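Local atomic coordinates of fiber protein (Raptor siadenovirus a, PDB entry 5FJL), a protein that probably attaches the virion to receptors on the host cell through the trimeric head domain at the end of its fibre, the part seen here. Residues Val37-Leu45 against Asn53-Ser61; Gln109-Cys119 against Glu130-Thr138. All blocks are in the same frame, centred on the assembly; numbering follows the deposited sequence.

How the interactions relate
Interaction 1 comes first along the chain and is complete before interaction 2 begins; their centres lie about 16 Å apart. Each is a beta hairpin of the fibre head, 38-45 with 51-59 and 115-122 with 127-138, and both belong to the same curled antiparallel sheet: strand 160-171 pairs with both 62-67, next to the first hairpin, and 115-122, in the second. Interaction 1 sits at the periphery of the chain, interaction 2 near its centre. They meet where Phe44 CZ packs 3.8 Å from Leu110 CB. Both hairpins reach neighbouring subunits, so each contributes to the contacts between the three subunits of the head.

Interaction 1: residues Val37-Leu45 against Asn53-Ser61; sequences VSYSDGHFL and NFRKTRVTS
This is the N-terminal beta hairpin of the fibre head, with strand 38-45 running antiparallel to strand 53-59. Ser38-Arg58, Ser40-Lys56 and Gly42-Phe54 are the hydrogen-bonded pairs, each joined by two backbone bonds; Lys56 N to Ser40 O, at 2.8 Å, is nearly straight at 171°. Gly42 gives Phe54 its seat. The phenyl ring is swung between its own backbone N and carbonyl carbon (chi1 64°), which lays it over the neighbouring strand with Gly42 CA 3.8 Å from the ring centroid, a CH-pi contact. Phe44 reaches the same ring obliquely, CE2 to CE2 of Phe54 at 3.5 Å.

The face carrying Tyr39, Asp41, Arg55 and Thr57 holds a charged pair. Arg55 stretches past Asp41, whose OD1 sits over one face of the guanidinium, while Asp41 OD2 is 3.3 Å from Arg55 NH1. The two planes stand 77° apart and no N-H points at OD2, leaving a salt bridge of charge alone. Thr57 OG1 lies at the edge of the Tyr39 ring, 3.5 Å from Tyr39 CD1. On the Ser38 face, Ser38 OG rests beside Arg58 CB at 3.8 Å.

The chemistry thus changes along the hairpin: aromatic packing over Gly42 secures the end near Phe44, the Asp41-Arg55 charges pair in the middle, and at the far end Val37 CG2 packs on Val59 CG1 and Thr57 CG2, both at 3.7 Å, while the nearby Tyr39 hydroxyl ties the hairpin to Ser61 of the second subunit by a hydrogen bond.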
ATOM      1  N   VAL A  37      -0.733 -13.661 -22.017  1.00 46.62           N
ATOM      2  CA  VAL A  37       0.026 -13.746 -20.722  1.00 46.54           C
ATOM      3  C   VAL A  37       1.193 -14.754 -20.805  1.00 47.58           C
ATOM      4  O   VAL A  37       1.094 -15.804 -21.462  1.00 49.73           O
ATOM      5  CB  VAL A  37      -0.910 -14.077 -19.514  1.00 47.01           C
ATOM      6  CG1 VAL A  37      -1.480 -15.496 -19.601  1.00 48.30           C
ATOM      7  CG2 VAL A  37      -0.200 -13.884 -18.176  1.00 43.66           C
ATOM      8  N   SER A  38       2.300 -14.420 -20.150  1.00 41.76           N
ATOM      9  CA  SER A  38       3.412 -15.356 -19.985  1.00 39.39           C
ATOM     10  C   SER A  38       3.955 -15.192 -18.575  1.00 37.21           C
ATOM     11  O   SER A  38       3.557 -14.263 -17.864  1.00 30.89           O
ATOM     12  CB  SER A  38       4.496 -15.123 -21.042  1.00 41.33           C
ATOM     13  OG  SER A  38       5.079 -13.837 -20.926  1.00 45.28           O
ATOM     14  N   TYR A  39       4.808 -16.130 -18.173  1.00 33.94           N
ATOM     15  CA  TYR A  39       5.285 -16.243 -16.799  1.00 34.57           C
ATOM     16  C   TYR A  39       6.763 -16.515 -16.837  1.00 32.14           C
ATOM     17  O   TYR A  39       7.253 -17.184 -17.758  1.00 33.56           O
ATOM     18  CB  TYR A  39       4.571 -17.403 -16.096  1.00 37.54           C
ATOM     19  CG  TYR A  39       3.057 -17.338 -16.211  1.00 42.69           C
ATOM     20  CD1 TYR A  39       2.300 -16.609 -15.280  1.00 43.83           C
ATOM     21  CD2 TYR A  39       2.374 -17.964 -17.273  1.00 45.54           C
ATOM     22  CE1 TYR A  39       0.916 -16.525 -15.383  1.00 44.19           C
ATOM     23  CE2 TYR A  39       0.981 -17.876 -17.388  1.00 45.80           C
ATOM     24  CZ  TYR A  39       0.255 -17.160 -16.430  1.00 45.14           C
ATOM     25  OH  TYR A  39      -1.122 -17.067 -16.508  1.00 46.04           O
ATOM     26  N   SER A  40       7.510 -15.978 -15.881  1.00 28.26           N
ATOM     27  CA  SER A  40       8.923 -16.321 -15.725  0.50 27.55           C
ATOM     28  C   SER A  40       9.225 -16.481 -14.244  1.00 27.79           C
ATOM     29  O   SER A  40       8.722 -15.710 -13.434  1.00 28.48           O
ATOM     30  CB  SER A  40       9.809 -15.226 -16.305  0.50 29.16           C
ATOM     31  OG  SER A  40      11.191 -15.534 -16.184  0.50 30.42           O
ATOM     32  N   ASP A  41      10.028 -17.461 -13.901  1.00 24.85           N
ATOM     33  CA  ASP A  41      10.482 -17.686 -12.539  1.00 25.49           C
ATOM     34  C   ASP A  41      11.915 -17.233 -12.473  1.00 23.61           C
ATOM     35  O   ASP A  41      12.671 -17.325 -13.451  1.00 25.64           O
ATOM     36  CB  ASP A  41      10.415 -19.162 -12.162  1.00 28.98           C
ATOM     37  CG  ASP A  41       8.982 -19.660 -11.989  1.00 34.22           C
ATOM     38  OD1 ASP A  41       8.090 -18.857 -11.670  1.00 39.66           O
ATOM     39  OD2 ASP A  41       8.745 -20.867 -12.187  1.00 42.85           O
ATOM     40  N   GLY A  42      12.318 -16.748 -11.302  1.00 20.49           N
ATOM     41  CA  GLY A  42      13.699 -16.395 -11.068  1.00 20.19           C
ATOM     42  C   GLY A  42      14.038 -16.403  -9.588  1.00 17.93           C
ATOM     43  O   GLY A  42      13.222 -16.715  -8.732  1.00 18.66           O
ATOM     44  N   HIS A  43      15.291 -16.103  -9.284  1.00 17.44           N
ATOM     45  CA  HIS A  43      15.720 -15.981  -7.910  1.00 17.08           C
ATOM     46  C   HIS A  43      16.887 -15.041  -7.775  1.00 17.46           C
ATOM     47  O   HIS A  43      17.585 -14.722  -8.741  1.00 17.45           O
ATOM     48  CB  HIS A  43      16.040 -17.367  -7.283  1.00 17.34           C
ATOM     49  CG  HIS A  43      17.300 -18.004  -7.771  1.00 17.58           C
ATOM     50  ND1 HIS A  43      17.318 -18.820  -8.875  1.00 23.14           N
ATOM     51  CD2 HIS A  43      18.576 -17.928  -7.338  1.00 18.70           C
ATOM     52  CE1 HIS A  43      18.560 -19.258  -9.072  1.00 21.98           C
ATOM     53  NE2 HIS A  43      19.323 -18.769  -8.130  1.00 19.62           N
ATOM     54  N   PHE A  44      17.100 -14.621  -6.541  1.00 15.84           N
ATOM     55  CA  PHE A  44      18.273 -13.868  -6.122  1.00 16.21           C
ATOM     56  C   PHE A  44      18.921 -14.510  -4.904  1.00 16.31           C
ATOM     57  O   PHE A  44      18.232 -15.219  -4.128  1.00 17.93           O
ATOM     58  CB  PHE A  44      17.932 -12.418  -5.726  1.00 17.22           C
ATOM     59  CG  PHE A  44      17.488 -11.539  -6.862  1.00 18.37           C
ATOM     60  CD1 PHE A  44      18.389 -11.094  -7.782  1.00 19.39           C
ATOM     61  CD2 PHE A  44      16.155 -11.144  -6.981  1.00 20.34           C
ATOM     62  CE1 PHE A  44      17.994 -10.277  -8.826  1.00 20.17           C
ATOM     63  CE2 PHE A  44      15.757 -10.312  -8.014  1.00 20.84           C
ATOM     64  CZ  PHE A  44      16.685  -9.882  -8.933  1.00 20.41           C
ATOM     65  N   LEU A  45      20.217 -14.308  -4.738  1.00 16.06           N
ATOM     66  CA  LEU A  45      20.972 -14.652  -3.536  1.00 16.68           C
ATOM     67  C   LEU A  45      21.242 -13.397  -2.728  1.00 16.33           C
ATOM     68  O   LEU A  45      21.631 -12.368  -3.301  1.00 17.46           O
ATOM     69  CB  LEU A  45      22.318 -15.330  -3.867  1.00 18.49           C
ATOM     70  CG  LEU A  45      22.331 -16.851  -4.142  1.00 20.63           C
ATOM     71  CD1 LEU A  45      22.233 -17.635  -2.858  1.00 20.36           C
ATOM     72  CD2 LEU A  45      21.268 -17.266  -5.076  1.00 20.12           C
ATOM     73  N   ASN A  53      13.017 -16.372  -4.078  1.00 19.92           N
ATOM     74  CA  ASN A  53      12.408 -16.816  -5.332  1.00 20.33           C
ATOM     75  C   ASN A  53      11.341 -15.839  -5.725  1.00 19.59           C
ATOM     76  O   ASN A  53      10.660 -15.249  -4.851  1.00 19.59           O
ATOM     77  CB  ASN A  53      11.782 -18.200  -5.147  1.00 21.98           C
ATOM     78  CG  ASN A  53      12.830 -19.251  -4.923  1.00 25.60           C
ATOM     79  OD1 ASN A  53      13.669 -19.482  -5.763  1.00 28.72           O
ATOM     80  ND2 ASN A  53      12.888 -19.754  -3.706  1.00 31.16           N
ATOM     81  N   PHE A  54      11.172 -15.624  -7.019  1.00 18.84           N
ATOM     82  CA  PHE A  54      10.070 -14.804  -7.492  1.00 19.50           C
ATOM     83  C   PHE A  54       9.436 -15.366  -8.760  1.00 20.21           C
ATOM     84  O   PHE A  54      10.062 -16.144  -9.465  1.00 19.85           O
ATOM     85  CB  PHE A  54      10.537 -13.365  -7.682  1.00 19.24           C
ATOM     86  CG  PHE A  54      11.580 -13.191  -8.750  1.00 19.36           C
ATOM     87  CD1 PHE A  54      11.233 -13.068 -10.089  1.00 21.49           C
ATOM     88  CD2 PHE A  54      12.920 -13.150  -8.408  1.00 20.35           C
ATOM     89  CE1 PHE A  54      12.217 -12.908 -11.082  1.00 23.73           C
ATOM     90  CE2 PHE A  54      13.894 -12.957  -9.390  1.00 22.11           C
ATOM     91  CZ  PHE A  54      13.544 -12.855 -10.714  1.00 22.64           C
ATOM     92  N   ARG A  55       8.186 -14.981  -9.021  1.00 20.21           N
ATOM     93  CA  ARG A  55       7.484 -15.320 -10.248  1.00 22.49           C
ATOM     94  C   ARG A  55       6.912 -14.079 -10.849  1.00 21.49           C
ATOM     95  O   ARG A  55       6.203 -13.348 -10.145  1.00 21.20           O
ATOM     96  CB  ARG A  55       6.366 -16.307  -9.999  1.00 26.14           C
ATOM     97  CG  ARG A  55       5.641 -16.718 -11.274  1.00 34.42           C
ATOM     98  CD  ARG A  55       5.012 -18.092 -11.123  1.00 40.10           C
ATOM     99  NE  ARG A  55       4.684 -18.663 -12.421  1.00 51.01           N
ATOM    100  CZ  ARG A  55       4.895 -19.932 -12.795  1.00 56.87           C
ATOM    101  NH1 ARG A  55       5.465 -20.831 -11.975  1.00 56.15           N
ATOM    102  NH2 ARG A  55       4.539 -20.310 -14.030  1.00 60.85           N
ATOM    103  N   LYS A  56       7.226 -13.805 -12.112  1.00 22.18           N
ATOM    104  CA  LYS A  56       6.728 -12.638 -12.858  1.00 22.92           C
ATOM    105  C   LYS A  56       5.607 -13.107 -13.764  1.00 26.51           C
ATOM    106  O   LYS A  56       5.734 -14.147 -14.437  1.00 29.13           O
ATOM    107  CB  LYS A  56       7.832 -12.050 -13.708  1.00 26.59           C
ATOM    108  CG  LYS A  56       9.023 -11.573 -12.929  1.00 30.79           C
ATOM    109  CD  LYS A  56      10.126 -11.048 -13.815  1.00 36.69           C
ATOM    110  CE  LYS A  56       9.880  -9.643 -14.313  1.00 42.73           C
ATOM    111  NZ  LYS A  56      11.146  -9.030 -14.789  1.00 47.89           N
ATOM    112  N   THR A  57       4.496 -12.391 -13.743  1.00 23.27           N
ATOM    113  CA  THR A  57       3.373 -12.579 -14.654  1.00 24.38           C
ATOM    114  C   THR A  57       3.297 -11.351 -15.547  1.00 25.71           C
ATOM    115  O   THR A  57       3.128 -10.236 -15.060  1.00 24.07           O
ATOM    116  CB  THR A  57       2.062 -12.750 -13.857  1.00 25.72           C
ATOM    117  OG1 THR A  57       2.167 -13.896 -13.008  1.00 27.81           O
ATOM    118  CG2 THR A  57       0.861 -12.921 -14.779  1.00 27.87           C
ATOM    119  N   ARG A  58       3.416 -11.546 -16.867  1.00 28.16           N
ATOM    120  CA  ARG A  58       3.393 -10.453 -17.822  1.00 31.49           C
ATOM    121  C   ARG A  58       2.060 -10.397 -18.530  1.00 36.63           C
ATOM    122  O   ARG A  58       1.684 -11.381 -19.170  1.00 38.62           O
ATOM    123  CB  ARG A  58       4.443 -10.654 -18.902  1.00 38.04           C
ATOM    124  CG  ARG A  58       5.825 -10.962 -18.397  1.00 45.12           C
ATOM    125  CD  ARG A  58       6.879 -10.745 -19.485  1.00 51.99           C
ATOM    126  NE  ARG A  58       8.210 -10.449 -18.937  1.00 56.32           N
ATOM    127  CZ  ARG A  58       8.932 -11.249 -18.144  1.00 58.20           C
ATOM    128  NH1 ARG A  58       8.473 -12.432 -17.746  1.00 57.96           N
ATOM    129  NH2 ARG A  58      10.139 -10.845 -17.726  1.00 58.72           N
ATOM    130  N   VAL A  59       1.383  -9.254 -18.452  1.00 38.37           N
ATOM    131  CA  VAL A  59       0.208  -8.979 -19.294  1.00 45.23           C
ATOM    132  C   VAL A  59       0.395  -7.663 -20.048  1.00 44.02           C
ATOM    133  O   VAL A  59       0.277  -6.572 -19.472  1.00 43.04           O
ATOM    134  CB  VAL A  59      -1.096  -9.002 -18.485  1.00 49.32           C
ATOM    135  CG1 VAL A  59      -1.527 -10.439 -18.264  1.00 53.29           C
ATOM    136  CG2 VAL A  59      -0.949  -8.291 -17.152  1.00 48.48           C
ATOM    137  N   THR A  60       0.698  -7.785 -21.344  1.00 43.87           N
ATOM    138  CA  THR A  60       1.159  -6.674 -22.185  1.00 44.06           C
ATOM    139  C   THR A  60       2.421  -6.034 -21.574  1.00 45.68           C
ATOM    140  O   THR A  60       3.334  -6.766 -21.179  1.00 47.37           O
ATOM    141  CB  THR A  60       0.035  -5.640 -22.462  1.00 48.93           C
ATOM    142  OG1 THR A  60      -0.038  -4.712 -21.375  1.00 46.12           O
ATOM    143  CG2 THR A  60      -1.328  -6.320 -22.646  1.00 48.76           C
ATOM    144  N   SER A  61       2.464  -4.698 -21.464  1.00 41.07           N
ATOM    145  CA  SER A  61       3.609  -3.983 -20.886  1.00 40.00           C
ATOM    146  C   SER A  61       3.605  -3.876 -19.356  1.00 35.17           C
ATOM    147  O   SER A  61       4.481  -3.196 -18.799  1.00 40.45           O
ATOM    148  CB  SER A  61       3.707  -2.561 -21.464  1.00 41.33           C
ATOM    149  OG  SER A  61       2.579  -1.778 -21.088  1.00 43.43           O
TER
HETATM  150  O   HOH W   1      -0.176 -10.948 -22.371  1.00 63.20           O
HETATM  151  O   HOH W   2       7.521 -13.811 -19.627  1.00 54.44           O
HETATM  152  O   HOH W   3      12.456 -19.500  -8.523  0.50 31.93           O

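Interaction 2: residues Gln109-Cys119 against Glu130-Thr138; sequences QLNTAPSTALC and ELCMMQFLT
Leu110 and Phe136 meet where the loop leading into strand 115-119 runs beside strand 130-138. Leu110 turns its CG away from its own N (chi1 179°), which carries CD2 squarely over the centre of the Phe136 ring, 3.6 Å from the centroid and 8° off the normal. Thr112 OG1 lies at the edge of that ring. The threonine hydroxyl stands between its own N and carbonyl carbon (chi1 74°). There Thr112 OG1 accepts a hydrogen bond from Phe136 N at 3.1 Å and donates to Ala113 O, so a side chain supplies the acceptor in this stretch. Gln135 is extended alongside Pro114, and its NE2 gives a bond of 2.9 Å to Thr112 O, in the carbonyl plane and on a lone pair.

At the outer end Thr138 OG1 donates to Asn111 OD1 at 2.7 Å. The Asn111 amide is also held by ND2 to Gln109 OE1, a bond in the plane of both amides, which fixes which way round it sits. Waters join in: one bonds both Leu110 N and Thr138 OG1.

Beyond Pro114 the hairpin is regular. Met134 CE curls against Ala117 CB and Cys119 SG, each at 3.7 Å. On the other face Met133 CE packs on Pro114 CB at 3.9 Å.

Strand 144-149 lies along the 130-138 side, with Leu146 touching Met134 and Phe136, and strand 160-171 along the 115-119 side, where Phe169 meets the Phe136 ring edge-to-face. The face bearing Thr116, Leu131 and Met133 packs against neighbouring subunits: Thr116 and Leu131 both touch Met133 of the second subunit.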
ATOM      1  N   GLN A 109      17.817  -8.730 -13.907  1.00 24.58           N
ATOM      2  CA  GLN A 109      17.381  -7.577 -13.169  1.00 25.07           C
ATOM      3  C   GLN A 109      15.937  -7.724 -12.783  1.00 23.17           C
ATOM      4  O   GLN A 109      15.171  -8.406 -13.448  1.00 24.92           O
ATOM      5  CB  GLN A 109      17.447  -6.330 -14.050  1.00 26.85           C
ATOM      6  CG  GLN A 109      18.827  -5.870 -14.400  1.00 30.63           C
ATOM      7  CD  GLN A 109      18.831  -4.563 -15.205  1.00 32.17           C
ATOM      8  OE1 GLN A 109      17.860  -3.783 -15.218  1.00 31.38           O
ATOM      9  NE2 GLN A 109      19.950  -4.305 -15.857  1.00 35.70           N
ATOM     10  N   LEU A 110      15.570  -7.041 -11.699  1.00 23.00           N
ATOM     11  CA  LEU A 110      14.164  -6.878 -11.341  1.00 22.49           C
ATOM     12  C   LEU A 110      13.976  -5.422 -10.948  1.00 20.60           C
ATOM     13  O   LEU A 110      14.611  -4.938 -10.037  1.00 21.63           O
ATOM     14  CB  LEU A 110      13.764  -7.830 -10.204  1.00 22.25           C
ATOM     15  CG  LEU A 110      12.318  -7.751  -9.725  1.00 22.18           C
ATOM     16  CD1 LEU A 110      11.317  -7.944 -10.853  1.00 24.08           C
ATOM     17  CD2 LEU A 110      12.066  -8.759  -8.617  1.00 21.59           C
ATOM     18  N   ASN A 111      13.134  -4.701 -11.693  1.00 20.21           N
ATOM     19  CA  ASN A 111      12.917  -3.280 -11.469  1.00 20.23           C
ATOM     20  C   ASN A 111      11.430  -3.085 -11.276  1.00 19.57           C
ATOM     21  O   ASN A 111      10.670  -3.467 -12.157  1.00 21.17           O
ATOM     22  CB  ASN A 111      13.346  -2.501 -12.703  1.00 22.34           C
ATOM     23  CG  ASN A 111      14.819  -2.628 -12.948  1.00 23.23           C
ATOM     24  OD1 ASN A 111      15.601  -2.166 -12.144  1.00 26.90           O
ATOM     25  ND2 ASN A 111      15.186  -3.333 -13.993  1.00 28.95           N
ATOM     26  N   THR A 112      11.034  -2.570 -10.107  1.00 17.32           N
ATOM     27  CA  THR A 112       9.590  -2.421  -9.791  1.00 17.96           C
ATOM     28  C   THR A 112       9.287  -1.057  -9.234  1.00 17.66           C
ATOM     29  O   THR A 112      10.152  -0.296  -8.800  1.00 18.32           O
ATOM     30  CB  THR A 112       9.155  -3.486  -8.737  1.00 16.46           C
ATOM     31  OG1 THR A 112       9.644  -3.141  -7.437  1.00 16.23           O
ATOM     32  CG2 THR A 112       9.595  -4.882  -9.147  1.00 17.16           C
ATOM     33  N   ALA A 113       7.979  -0.744  -9.206  1.00 17.57           N
ATOM     34  CA  ALA A 113       7.455   0.336  -8.398  1.00 16.60           C
ATOM     35  C   ALA A 113       7.442  -0.106  -6.926  1.00 15.95           C
ATOM     36  O   ALA A 113       7.638  -1.306  -6.629  1.00 15.54           O
ATOM     37  CB  ALA A 113       6.036   0.634  -8.884  1.00 18.03           C
ATOM     38  N   PRO A 114       7.242   0.802  -5.981  1.00 15.44           N
ATOM     39  CA  PRO A 114       7.205   0.415  -4.574  1.00 15.54           C
ATOM     40  C   PRO A 114       5.910  -0.263  -4.204  1.00 14.89           C
ATOM     41  O   PRO A 114       4.855   0.106  -4.739  1.00 14.87           O
ATOM     42  CB  PRO A 114       7.318   1.733  -3.812  1.00 16.86           C
ATOM     43  CG  PRO A 114       6.602   2.641  -4.682  1.00 18.00           C
ATOM     44  CD  PRO A 114       7.052   2.268  -6.091  1.00 17.25           C
ATOM     45  N   SER A 115       5.987  -1.198  -3.279  1.00 14.36           N
ATOM     46  CA  SER A 115       4.799  -1.861  -2.696  1.00 14.13           C
ATOM     47  C   SER A 115       4.877  -1.846  -1.189  1.00 14.90           C
ATOM     48  O   SER A 115       5.941  -1.809  -0.588  1.00 15.92           O
ATOM     49  CB  SER A 115       4.641  -3.320  -3.144  1.00 15.07           C
ATOM     50  OG  SER A 115       4.176  -3.334  -4.459  1.00 17.50           O
ATOM     51  N   THR A 116       3.716  -1.815  -0.558  1.00 14.03           N
ATOM     52  CA  THR A 116       3.602  -1.776   0.868  1.00 14.20           C
ATOM     53  C   THR A 116       3.776  -3.169   1.465  1.00 14.21           C
ATOM     54  O   THR A 116       3.186  -4.142   0.967  1.00 14.38           O
ATOM     55  CB  THR A 116       2.233  -1.258   1.322  1.00 14.91           C
ATOM     56  OG1 THR A 116       1.950  -0.028   0.600  1.00 15.86           O
ATOM     57  CG2 THR A 116       2.192  -0.993   2.789  1.00 15.32           C
ATOM     58  N   ALA A 117       4.536  -3.238   2.558  1.00 14.59           N
ATOM     59  CA  ALA A 117       4.744  -4.491   3.288  1.00 15.32           C
ATOM     60  C   ALA A 117       4.526  -4.301   4.743  1.00 14.73           C
ATOM     61  O   ALA A 117       4.751  -3.225   5.262  1.00 16.48           O
ATOM     62  CB  ALA A 117       6.162  -4.983   3.113  1.00 16.05           C
ATOM     63  N   LEU A 118       4.097  -5.370   5.423  1.00 15.09           N
ATOM     64  CA  LEU A 118       4.138  -5.469   6.876  0.50 16.02           C
ATOM     65  C   LEU A 118       5.421  -6.211   7.244  1.00 15.36           C
ATOM     66  O   LEU A 118       5.583  -7.368   6.839  1.00 16.26           O
ATOM     67  CB  LEU A 118       2.936  -6.259   7.406  0.50 17.34           C
ATOM     68  CG  LEU A 118       3.052  -6.586   8.906  0.50 18.51           C
ATOM     69  CD1 LEU A 118       3.112  -5.315   9.720  0.50 19.28           C
ATOM     70  CD2 LEU A 118       1.912  -7.472   9.335  0.50 20.17           C
ATOM     71  N   CYS A 119       6.308  -5.546   7.950  1.00 14.95           N
ATOM     72  CA  CYS A 119       7.606  -6.107   8.359  1.00 16.05           C
ATOM     73  C   CYS A 119       7.733  -6.092   9.847  1.00 15.98           C
ATOM     74  O   CYS A 119       7.183  -5.234  10.566  1.00 17.37           O
ATOM     75  CB  CYS A 119       8.753  -5.315   7.779  1.00 17.61           C
ATOM     76  SG  CYS A 119       8.780  -5.439   5.958  1.00 22.21           S
ATOM     77  N   GLU A 130       5.774  -2.940  11.718  1.00 16.70           N
ATOM     78  CA  GLU A 130       5.461  -1.701  10.986  1.00 17.81           C
ATOM     79  C   GLU A 130       5.173  -1.920   9.540  1.00 16.39           C
ATOM     80  O   GLU A 130       5.648  -2.848   8.918  1.00 18.12           O
ATOM     81  CB  GLU A 130       6.552  -0.679  11.097  1.00 22.13           C
ATOM     82  CG  GLU A 130       7.908  -1.175  10.784  1.00 24.12           C
ATOM     83  CD  GLU A 130       9.042  -0.171  11.152  1.00 24.35           C
ATOM     84  OE1 GLU A 130       9.427   0.055  12.310  1.00 29.57           O
ATOM     85  OE2 GLU A 130       9.584   0.334  10.196  1.00 27.96           O
ATOM     86  N   LEU A 131       4.370  -1.004   8.965  1.00 16.20           N
ATOM     87  CA  LEU A 131       4.211  -0.945   7.521  0.50 15.80           C
ATOM     88  C   LEU A 131       5.385  -0.159   6.958  1.00 15.87           C
ATOM     89  O   LEU A 131       5.799   0.858   7.499  1.00 17.56           O
ATOM     90  CB  LEU A 131       2.841  -0.352   7.051  0.50 16.07           C
ATOM     91  CG  LEU A 131       1.636  -1.331   7.043  0.50 16.37           C
ATOM     92  CD1 LEU A 131       1.225  -1.706   8.465  0.50 17.41           C
ATOM     93  CD2 LEU A 131       0.446  -0.761   6.287  0.50 16.80           C
ATOM     94  N   CYS A 132       5.878  -0.663   5.843  1.00 15.00           N
ATOM     95  CA  CYS A 132       7.048  -0.096   5.128  0.50 15.59           C
ATOM     96  C   CYS A 132       6.755  -0.118   3.662  1.00 15.77           C
ATOM     97  O   CYS A 132       5.800  -0.784   3.240  1.00 17.84           O
ATOM     98  CB  CYS A 132       8.315  -0.949   5.327  0.50 16.37           C
ATOM     99  SG  CYS A 132       8.843  -1.159   7.033  0.50 18.80           S
ATOM    100  N   MET A 133       7.543   0.560   2.846  1.00 15.74           N
ATOM    101  CA  MET A 133       7.471   0.369   1.399  1.00 16.29           C
ATOM    102  C   MET A 133       8.756  -0.275   0.936  1.00 17.00           C
ATOM    103  O   MET A 133       9.834  -0.012   1.492  1.00 17.19           O
ATOM    104  CB  MET A 133       7.212   1.640   0.665  1.00 17.98           C
ATOM    105  CG  MET A 133       5.834   2.249   1.038  1.00 19.58           C
ATOM    106  SD  MET A 133       5.158   3.358  -0.184  1.00 19.62           S
ATOM    107  CE  MET A 133       4.404   2.113  -1.266  1.00 19.43           C
ATOM    108  N   MET A 134       8.648  -1.136  -0.036  1.00 15.95           N
ATOM    109  CA  MET A 134       9.844  -1.746  -0.629  1.00 17.16           C
ATOM    110  C   MET A 134       9.784  -1.750  -2.109  1.00 16.35           C
ATOM    111  O   MET A 134       8.724  -1.734  -2.720  1.00 15.64           O
ATOM    112  CB  MET A 134      10.139  -3.043  -0.026  1.00 22.17           C
ATOM    113  CG  MET A 134       9.090  -4.036  -0.116  1.00 21.45           C
ATOM    114  SD  MET A 134       9.535  -5.595   0.740  1.00 25.46           S
ATOM    115  CE  MET A 134       9.808  -5.213   2.437  1.00 24.04           C
ATOM    116  N   GLN A 135      10.966  -1.741  -2.720  1.00 15.95           N
ATOM    117  CA  GLN A 135      11.060  -1.577  -4.156  1.00 16.41           C
ATOM    118  C   GLN A 135      12.317  -2.255  -4.664  1.00 14.48           C
ATOM    119  O   GLN A 135      13.358  -2.112  -4.046  1.00 17.39           O
ATOM    120  CB  GLN A 135      11.145  -0.068  -4.464  1.00 18.90           C
ATOM    121  CG  GLN A 135      11.139   0.316  -5.890  1.00 22.05           C
ATOM    122  CD  GLN A 135      10.890   1.804  -6.075  1.00 22.88           C
ATOM    123  OE1 GLN A 135      10.852   2.576  -5.108  1.00 30.71           O
ATOM    124  NE2 GLN A 135      10.617   2.166  -7.288  1.00 26.79           N
ATOM    125  N   PHE A 136      12.224  -2.961  -5.770  1.00 15.06           N
ATOM    126  CA  PHE A 136      13.409  -3.562  -6.430  1.00 16.05           C
ATOM    127  C   PHE A 136      13.933  -2.517  -7.418  1.00 16.91           C
ATOM    128  O   PHE A 136      13.188  -1.999  -8.266  1.00 18.68           O
ATOM    129  CB  PHE A 136      13.043  -4.847  -7.142  1.00 16.73           C
ATOM    130  CG  PHE A 136      12.816  -6.012  -6.233  1.00 16.85           C
ATOM    131  CD1 PHE A 136      13.877  -6.816  -5.838  1.00 16.92           C
ATOM    132  CD2 PHE A 136      11.534  -6.327  -5.770  1.00 18.17           C
ATOM    133  CE1 PHE A 136      13.685  -7.910  -5.018  1.00 17.93           C
ATOM    134  CE2 PHE A 136      11.334  -7.409  -4.956  1.00 18.85           C
ATOM    135  CZ  PHE A 136      12.392  -8.222  -4.584  1.00 17.93           C
ATOM    136  N   LEU A 137      15.226  -2.258  -7.333  1.00 18.07           N
ATOM    137  CA  LEU A 137      15.906  -1.258  -8.189  1.00 20.18           C
ATOM    138  C   LEU A 137      17.215  -1.871  -8.685  1.00 21.72           C
ATOM    139  O   LEU A 137      17.744  -2.777  -8.074  1.00 21.74           O
ATOM    140  CB  LEU A 137      16.198   0.000  -7.399  1.00 22.34           C
ATOM    141  CG  LEU A 137      15.019   0.819  -6.889  1.00 23.56           C
ATOM    142  CD1 LEU A 137      15.534   1.965  -6.030  1.00 27.71           C
ATOM    143  CD2 LEU A 137      14.172   1.352  -8.035  1.00 23.88           C
ATOM    144  N   THR A 138      17.710  -1.388  -9.809  1.00 20.13           N
ATOM    145  CA  THR A 138      19.030  -1.797 -10.310  1.00 21.87           C
ATOM    146  C   THR A 138      19.933  -0.591 -10.258  1.00 21.68           C
ATOM    147  O   THR A 138      19.586   0.483 -10.726  1.00 22.43           O
ATOM    148  CB  THR A 138      18.941  -2.288 -11.739  1.00 23.36           C
ATOM    149  OG1 THR A 138      17.984  -3.316 -11.837  1.00 26.25           O
ATOM    150  CG2 THR A 138      20.285  -2.843 -12.244  1.00 24.78           C
TER
HETATM  151  O   HOH W   4      16.544  -5.683  -8.143  1.00 21.94           O
HETATM  152  O   HOH W   5      17.786  -5.646 -10.573  1.00 26.34           O
HETATM  153  O   HOH W   6      15.832   0.363 -11.308  1.00 34.47           O